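Local structure of succinate dehydrogenase subunit A (Mycolicibacterium smegmatis, 7D6V) at residues F197-A202 with P454-A459; T175-D180 with A185-Y190; D96-L101 with A106-T111. The protein binds FAD as the flavoprotein subunit of a mycobacterial succinate dehydrogenase and probably oxidises succinate to fumarate, passing the electrons toward quinone. All coordinates share one frame; numbering follows the deposited sequence.

Overall arrangement
Contacts 1 and 2 are neighbours, their centres about 6 Å apart, on one small sheet. Contact 2 pairs two of its strands as a hairpin; contact 1 begins on the next strand, 197-200, which adds to the hairpin through probable hydrogen bonds such as Phe200 N to Ala187 O at 2.8 Å, and ties it to a loop more than 250 residues further on. The centre of contact 3 is about 37 Å from that of contact 2 and about 40 Å from that of contact 1, and it faces the iron-sulfur subunit. The bound FAD is about 7 Å from the side chain of Thr175, about 11 Å from the side chain of Val98 and about 13 Å from the side chain of Leu199.

Contact 1 (F197-A202 with P454-A459); sequences FVLFEA and PKVSEA
A small, mainly apolar contact sets Val456, in the loop just before helix 458-469, against Leu199 of strand 197-200 and Glu201 just after it. Val456 is the centre of it, turning its side chain toward the strand to meet both partners. CG2, set between the backbone N and the carbonyl carbon (chi1 of CG1 -64°), faces Leu199 and Glu201, and Val456 CG1 also touches Glu201 CG at 3.9 Å. Val456 CG2 meets Leu199 CD2 at 4.0 Å, the two side chains reaching toward each other tip to tip. Leucine suits this place because a branched apolar end on a buried strand residue can reach outward to meet the loop. Glu201 instead runs across Val456 at about a right angle. Its CG rests 3.8 Å from Val456 CG2, while OE2 lies 3.7 Å from the same methyl; a long, partly exposed glutamate can lay both stem and carboxylate oxygen against the valine and still come near Arg6. Glu201 OE2 and Glu458 OE2 stand 6.5 Å apart; Arg6 forms a long, weak ion pair with each glutamate and probably eases their mutual repulsion. Directly after Val456, Ser457 takes the N-cap position of the helix. Leu199 goes on to touch Val461 of that helix and Ile178 of strand 172-179, and Val456 also packs on Ile178 and on Ala185 of strand 184-191, so the helix approach is laid across three successive strands.

Contact 2 (T175-D180 with A185-Y190); sequences TELILD and AGAFGY
Two classic beta bulges break the strand pairing, one with Thr175 and Glu176 both facing Phe188, the other with Ala185 and Gly186 both facing Ile178. At the first, Phe188 O accepts two amides: Thr175 N at 2.9 Å, in the carbonyl plane, and Glu176 N at 3.2 Å, tilted from it. At the second, Ile178 O takes Ala185 N at 2.7 Å and only a weak bond from Gly186 N. Gly186 has a phi of 158°, where a beta carbon would press on the carbonyl oxygen of Ala185, so the absence of a side chain fits the bulge. Between the bulges the ladder is regular, and the Phe188 N to Glu176 O bond is straight at the hydrogen (180°), though its donor is tilted from the carbonyl plane. Strands 172-179 and 184-191 form an antiparallel hairpin that strand 197-200 extends; lying between parallel strands 166-169 and 204-206 in sequence, the three resemble the beta-meander of FAD-binding Rossmann folds. Leu177 and Ala187 form a non-hydrogen-bonded pair, with Leu177 CD2 4.0 Å from Ala187 CB, on the face that Leu177 turns to helix 230-236; the small alanine lets the leucine methyl lie against it. On the other face Ile178 CD1 lies 4.3 Å from Phe188 CB, and the Phe188 ring packs against helix 458-469. A chi1 of 71° sets Thr175 OG1 between the backbone N and the carbonyl carbon, with CG2 anti to that carbon: OG1 sits at the Phe188 ring edge, 3.7 Å from Phe188 CD2, and CG2 at the Tyr190 ring edge, 3.5 Å from Tyr190 CE1.

Contact 3 (D96-L101 with A106-T111); sequences DRVWEL and ALFDRT
Leu101 touches both Phe108 and Ala106 where the chain leaves helix 84-102 and a loop of the FAD-binding domain packs these two residues against the last turn or so of that helix. These three residues carry most of the buried surface. Phe108 has CG anti to its carbonyl carbon (chi1 -65°), a setting that sends the ring toward the helix with CZ leading. Leu101 CD1 lies 4.2 Å from Phe108 CZ, at the ring edge and near its plane, and the two side chains cross at about a right angle. Val98, one helical turn earlier, adds CG1 at 4.3 Å from Phe108 CZ, approaching obliquely. A flat ring on a CB pointing to the helix suits position 108, reaching Leu101 and Val98 with one atom, CZ. Ala106 CB is 3.4 Å from Leu101 O, and Ala106 N gives that oxygen a weak hydrogen bond; a methyl is small enough to sit beside the Leu101 carbonyl. Leu101 and Ala106 also touch helix 136-159, and Leu101 reaches Leu433 of helix 427-448, so the buried group joins three helices. The loop's other side faces the iron-sulfur subunit, where Arg110 N is hydrogen-bonded to Gln133 OE1 of that chain. On the helix itself, Glu100, which also has a salt bridge to Arg22, is gripped side-on by Arg97: Arg97 NE meets Glu100 OE2 at 2.7 Å and Arg97 NH2 meets Glu100 OE1 at 3.1 Å, both from above the carboxylate plane.

Contact 1 (F197-A202 with P454-A459)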
# COMPACT_ATOMS: atom_id res chain seq x y z
N PHE A 197 26.63 -9.05 13.22
CA PHE A 197 26.86 -9.97 12.11
C PHE A 197 26.18 -11.31 12.36
O PHE A 197 26.30 -11.90 13.44
CB PHE A 197 28.35 -10.16 11.87
CG PHE A 197 29.07 -8.89 11.52
CD1 PHE A 197 28.51 -8.01 10.61
CD2 PHE A 197 30.27 -8.57 12.10
CE1 PHE A 197 29.15 -6.84 10.28
CE2 PHE A 197 30.92 -7.40 11.78
CZ PHE A 197 30.36 -6.54 10.87
N VAL A 198 25.47 -11.79 11.34
CA VAL A 198 24.74 -13.04 11.38
C VAL A 198 25.23 -13.93 10.24
O VAL A 198 25.41 -13.48 9.11
CB VAL A 198 23.22 -12.80 11.29
CG1 VAL A 198 22.85 -12.01 10.05
CG2 VAL A 198 22.46 -14.12 11.34
N LEU A 199 25.47 -15.20 10.57
CA LEU A 199 25.90 -16.21 9.62
C LEU A 199 24.85 -17.31 9.57
O LEU A 199 24.52 -17.91 10.60
CB LEU A 199 27.26 -16.78 10.00
CG LEU A 199 27.67 -18.05 9.25
CD1 LEU A 199 27.92 -17.76 7.78
CD2 LEU A 199 28.89 -18.67 9.90
N PHE A 200 24.33 -17.57 8.37
CA PHE A 200 23.46 -18.70 8.12
C PHE A 200 24.28 -19.83 7.53
O PHE A 200 25.27 -19.60 6.82
CB PHE A 200 22.32 -18.31 7.18
CG PHE A 200 21.51 -17.15 7.68
CD1 PHE A 200 20.41 -17.35 8.50
CD2 PHE A 200 21.85 -15.85 7.35
CE1 PHE A 200 19.67 -16.29 8.96
CE2 PHE A 200 21.11 -14.79 7.81
CZ PHE A 200 20.02 -15.00 8.61
N GLU A 201 23.89 -21.07 7.83
CA GLU A 201 24.67 -22.25 7.49
C GLU A 201 23.82 -23.24 6.70
O GLU A 201 23.77 -24.43 7.01
CB GLU A 201 25.25 -22.89 8.74
CG GLU A 201 26.48 -22.20 9.27
CD GLU A 201 26.73 -22.49 10.74
OE1 GLU A 201 25.99 -21.93 11.58
OE2 GLU A 201 27.65 -23.27 11.05
N ALA A 202 23.15 -22.76 5.69
CA ALA A 202 22.34 -23.66 4.89
C ALA A 202 23.12 -24.17 3.68
O ALA A 202 23.95 -23.45 3.12
CB ALA A 202 21.07 -22.95 4.41
N PRO A 454 27.92 -29.18 3.36
CA PRO A 454 29.14 -28.37 3.35
C PRO A 454 29.28 -27.53 4.61
O PRO A 454 28.29 -27.12 5.22
CB PRO A 454 28.96 -27.48 2.11
CG PRO A 454 27.50 -27.52 1.82
CD PRO A 454 27.03 -28.86 2.24
N LYS A 455 30.52 -27.28 4.99
CA LYS A 455 30.85 -26.62 6.25
C LYS A 455 31.44 -25.24 5.99
O LYS A 455 32.30 -25.07 5.12
CB LYS A 455 31.85 -27.46 7.05
CG LYS A 455 31.28 -28.79 7.51
CD LYS A 455 32.29 -29.59 8.31
CE LYS A 455 31.67 -30.87 8.85
NZ LYS A 455 31.31 -31.81 7.75
N VAL A 456 30.97 -24.25 6.76
CA VAL A 456 31.52 -22.91 6.67
C VAL A 456 32.89 -22.87 7.34
O VAL A 456 33.09 -23.44 8.42
CB VAL A 456 30.56 -21.88 7.29
CG1 VAL A 456 29.27 -21.81 6.51
CG2 VAL A 456 30.28 -22.21 8.74
N SER A 457 33.84 -22.22 6.68
CA SER A 457 35.17 -22.02 7.23
C SER A 457 35.25 -20.66 7.92
O SER A 457 34.63 -19.69 7.49
CB SER A 457 36.24 -22.12 6.14
OG SER A 457 36.14 -21.03 5.24
N GLU A 458 36.04 -20.61 8.99
CA GLU A 458 36.14 -19.38 9.77
C GLU A 458 36.93 -18.30 9.04
O GLU A 458 36.69 -17.11 9.25
CB GLU A 458 36.76 -19.67 11.13
CG GLU A 458 36.08 -20.79 11.93
CD GLU A 458 34.56 -20.74 11.91
OE1 GLU A 458 33.97 -19.64 11.84
OE2 GLU A 458 33.93 -21.83 11.97
N ALA A 459 37.87 -18.70 8.17
CA ALA A 459 38.65 -17.72 7.42
C ALA A 459 37.76 -16.90 6.49
O ALA A 459 37.96 -15.68 6.36
CB ALA A 459 39.75 -18.42 6.63

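Contact 2 (T175-D180 with A185-Y190)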
# COMPACT_ATOMS: atom_id res chain seq x y z
N THR A 175 25.66 -9.79 2.66
CA THR A 175 26.78 -9.18 1.96
C THR A 175 27.71 -10.18 1.30
O THR A 175 28.51 -9.78 0.45
CB THR A 175 27.60 -8.31 2.92
OG1 THR A 175 28.31 -9.14 3.84
CG2 THR A 175 26.69 -7.38 3.70
N GLU A 176 27.65 -11.46 1.66
CA GLU A 176 28.54 -12.46 1.09
C GLU A 176 27.87 -13.82 1.13
O GLU A 176 27.01 -14.09 1.97
CB GLU A 176 29.88 -12.51 1.84
CG GLU A 176 31.01 -13.15 1.07
CD GLU A 176 31.54 -12.26 -0.04
OE1 GLU A 176 30.94 -12.24 -1.13
OE2 GLU A 176 32.56 -11.57 0.19
N LEU A 177 28.27 -14.68 0.20
CA LEU A 177 27.90 -16.08 0.19
C LEU A 177 29.14 -16.91 0.49
O LEU A 177 30.17 -16.73 -0.16
CB LEU A 177 27.28 -16.50 -1.14
CG LEU A 177 25.97 -15.82 -1.55
CD1 LEU A 177 25.47 -16.38 -2.86
CD2 LEU A 177 24.93 -16.00 -0.47
N ILE A 178 29.03 -17.81 1.45
CA ILE A 178 30.16 -18.61 1.90
C ILE A 178 30.19 -19.92 1.12
O ILE A 178 29.15 -20.56 0.92
CB ILE A 178 30.09 -18.86 3.41
CG1 ILE A 178 29.91 -17.54 4.17
CG2 ILE A 178 31.34 -19.58 3.89
CD1 ILE A 178 31.06 -16.59 4.00
N LEU A 179 31.38 -20.30 0.67
CA LEU A 179 31.58 -21.51 -0.12
C LEU A 179 32.47 -22.48 0.63
O LEU A 179 33.34 -22.07 1.41
CB LEU A 179 32.19 -21.18 -1.48
CG LEU A 179 31.26 -20.98 -2.67
CD1 LEU A 179 30.20 -19.94 -2.39
CD2 LEU A 179 32.07 -20.58 -3.89
N ASP A 180 32.26 -23.77 0.40
CA ASP A 180 33.09 -24.81 1.00
C ASP A 180 34.14 -25.33 0.02
O ASP A 180 35.34 -25.22 0.27
CB ASP A 180 32.21 -25.96 1.50
CG ASP A 180 32.97 -26.96 2.34
OD1 ASP A 180 34.17 -26.74 2.61
OD2 ASP A 180 32.37 -27.98 2.74
N ALA A 185 27.74 -22.89 1.13
CA ALA A 185 27.80 -23.34 2.52
C ALA A 185 27.05 -22.43 3.47
O ALA A 185 26.85 -22.82 4.63
CB ALA A 185 29.26 -23.46 2.98
N GLY A 186 26.63 -21.26 3.04
CA GLY A 186 25.87 -20.37 3.89
C GLY A 186 25.96 -18.94 3.41
O GLY A 186 26.59 -18.63 2.40
N ALA A 187 25.30 -18.06 4.16
CA ALA A 187 25.24 -16.64 3.85
C ALA A 187 25.67 -15.83 5.06
O ALA A 187 25.36 -16.19 6.20
CB ALA A 187 23.84 -16.22 3.41
N PHE A 188 26.38 -14.74 4.81
CA PHE A 188 26.88 -13.85 5.85
C PHE A 188 26.29 -12.46 5.64
O PHE A 188 26.26 -11.96 4.51
CB PHE A 188 28.41 -13.80 5.83
CG PHE A 188 29.00 -12.85 6.83
CD1 PHE A 188 29.27 -13.26 8.12
CD2 PHE A 188 29.30 -11.54 6.48
CE1 PHE A 188 29.82 -12.39 9.04
CE2 PHE A 188 29.85 -10.67 7.39
CZ PHE A 188 30.11 -11.10 8.67
N GLY A 189 25.83 -11.84 6.71
CA GLY A 189 25.25 -10.52 6.60
C GLY A 189 25.22 -9.82 7.93
O GLY A 189 25.83 -10.26 8.91
N TYR A 190 24.48 -8.71 7.98
CA TYR A 190 24.38 -7.91 9.18
C TYR A 190 22.93 -7.51 9.41
O TYR A 190 22.13 -7.43 8.47
CB TYR A 190 25.26 -6.65 9.11
CG TYR A 190 24.88 -5.70 8.00
CD1 TYR A 190 25.44 -5.82 6.74
CD2 TYR A 190 23.95 -4.69 8.21
CE1 TYR A 190 25.10 -4.95 5.73
CE2 TYR A 190 23.60 -3.83 7.20
CZ TYR A 190 24.18 -3.96 5.96
OH TYR A 190 23.83 -3.10 4.95

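Contact 3 (D96-L101 with A106-T111)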
# COMPACT_ATOMS: atom_id res chain seq x y z
N ASP A 96 -2.22 -22.18 -12.89
CA ASP A 96 -2.26 -22.92 -11.63
C ASP A 96 -1.82 -22.05 -10.46
O ASP A 96 -2.42 -22.10 -9.38
CB ASP A 96 -1.38 -24.16 -11.73
CG ASP A 96 -2.00 -25.26 -12.55
OD1 ASP A 96 -3.24 -25.42 -12.49
OD2 ASP A 96 -1.26 -25.96 -13.26
N ARG A 97 -0.76 -21.26 -10.65
CA ARG A 97 -0.26 -20.43 -9.56
C ARG A 97 -1.26 -19.34 -9.20
O ARG A 97 -1.48 -19.06 -8.01
CB ARG A 97 1.09 -19.82 -9.95
CG ARG A 97 2.08 -20.83 -10.51
CD ARG A 97 2.76 -21.64 -9.41
NE ARG A 97 1.93 -22.76 -8.96
CZ ARG A 97 1.84 -23.93 -9.58
NH1 ARG A 97 2.53 -24.15 -10.69
NH2 ARG A 97 1.06 -24.88 -9.10
N VAL A 98 -1.90 -18.74 -10.20
CA VAL A 98 -2.91 -17.73 -9.93
C VAL A 98 -4.11 -18.35 -9.22
O VAL A 98 -4.67 -17.76 -8.29
CB VAL A 98 -3.33 -17.03 -11.23
CG1 VAL A 98 -4.34 -15.94 -10.95
CG2 VAL A 98 -2.11 -16.45 -11.93
N TRP A 99 -4.51 -19.55 -9.63
CA TRP A 99 -5.64 -20.21 -8.98
C TRP A 99 -5.32 -20.55 -7.53
O TRP A 99 -6.17 -20.39 -6.65
CB TRP A 99 -6.03 -21.47 -9.74
CG TRP A 99 -6.91 -21.19 -10.90
CD1 TRP A 99 -7.83 -20.20 -11.01
CD2 TRP A 99 -6.95 -21.91 -12.13
NE1 TRP A 99 -8.45 -20.26 -12.23
CE2 TRP A 99 -7.92 -21.30 -12.94
CE3 TRP A 99 -6.26 -23.02 -12.63
CZ2 TRP A 99 -8.22 -21.76 -14.22
CZ3 TRP A 99 -6.56 -23.47 -13.89
CH2 TRP A 99 -7.53 -22.84 -14.68
N GLU A 100 -4.10 -21.02 -7.26
CA GLU A 100 -3.75 -21.34 -5.88
C GLU A 100 -3.48 -20.10 -5.05
O GLU A 100 -3.46 -20.19 -3.82
CB GLU A 100 -2.55 -22.29 -5.83
CG GLU A 100 -1.23 -21.67 -6.19
CD GLU A 100 -0.15 -22.71 -6.43
OE1 GLU A 100 -0.49 -23.90 -6.54
OE2 GLU A 100 1.04 -22.33 -6.49
N LEU A 101 -3.27 -18.94 -5.69
CA LEU A 101 -3.18 -17.70 -4.93
C LEU A 101 -4.45 -17.41 -4.15
O LEU A 101 -4.40 -16.93 -3.02
CB LEU A 101 -2.86 -16.52 -5.86
CG LEU A 101 -1.41 -16.07 -5.97
CD1 LEU A 101 -1.32 -14.90 -6.93
CD2 LEU A 101 -0.87 -15.69 -4.61
N ALA A 106 -6.53 -14.64 -1.52
CA ALA A 106 -6.50 -13.52 -2.45
C ALA A 106 -7.90 -13.25 -3.00
O ALA A 106 -8.66 -14.18 -3.29
CB ALA A 106 -5.53 -13.79 -3.59
N LEU A 107 -8.23 -11.97 -3.16
CA LEU A 107 -9.51 -11.54 -3.70
C LEU A 107 -9.27 -10.67 -4.92
O LEU A 107 -9.00 -9.47 -4.79
CB LEU A 107 -10.32 -10.79 -2.64
CG LEU A 107 -10.86 -11.59 -1.46
CD1 LEU A 107 -11.44 -10.67 -0.43
CD2 LEU A 107 -11.90 -12.59 -1.92
N PHE A 108 -9.36 -11.27 -6.11
CA PHE A 108 -9.28 -10.52 -7.35
C PHE A 108 -10.64 -9.94 -7.70
O PHE A 108 -11.65 -10.19 -7.03
CB PHE A 108 -8.79 -11.41 -8.49
CG PHE A 108 -7.38 -11.90 -8.32
CD1 PHE A 108 -6.31 -11.15 -8.79
CD2 PHE A 108 -7.12 -13.11 -7.70
CE1 PHE A 108 -5.02 -11.60 -8.64
CE2 PHE A 108 -5.83 -13.56 -7.55
CZ PHE A 108 -4.78 -12.80 -8.02
N ASP A 109 -10.67 -9.14 -8.77
CA ASP A 109 -11.94 -8.73 -9.34
C ASP A 109 -12.61 -9.93 -10.00
O ASP A 109 -11.95 -10.87 -10.45
CB ASP A 109 -11.73 -7.61 -10.36
CG ASP A 109 -11.40 -6.29 -9.70
OD1 ASP A 109 -10.74 -5.45 -10.34
OD2 ASP A 109 -11.80 -6.08 -8.54
N ARG A 110 -13.94 -9.89 -10.06
CA ARG A 110 -14.72 -11.04 -10.49
C ARG A 110 -15.45 -10.74 -11.79
O ARG A 110 -15.72 -9.59 -12.13
CB ARG A 110 -15.73 -11.46 -9.42
CG ARG A 110 -15.22 -11.39 -8.00
CD ARG A 110 -14.00 -12.27 -7.79
NE ARG A 110 -14.28 -13.68 -8.04
CZ ARG A 110 -13.37 -14.64 -8.01
NH1 ARG A 110 -12.11 -14.33 -7.73
NH2 ARG A 110 -13.70 -15.90 -8.24
N THR A 111 -15.75 -11.81 -12.53
CA THR A 111 -16.60 -11.73 -13.71
C THR A 111 -18.05 -12.00 -13.32
O THR A 111 -18.38 -12.20 -12.14
CB THR A 111 -16.13 -12.71 -14.78
OG1 THR A 111 -16.38 -14.05 -14.35
CG2 THR A 111 -14.65 -12.54 -15.05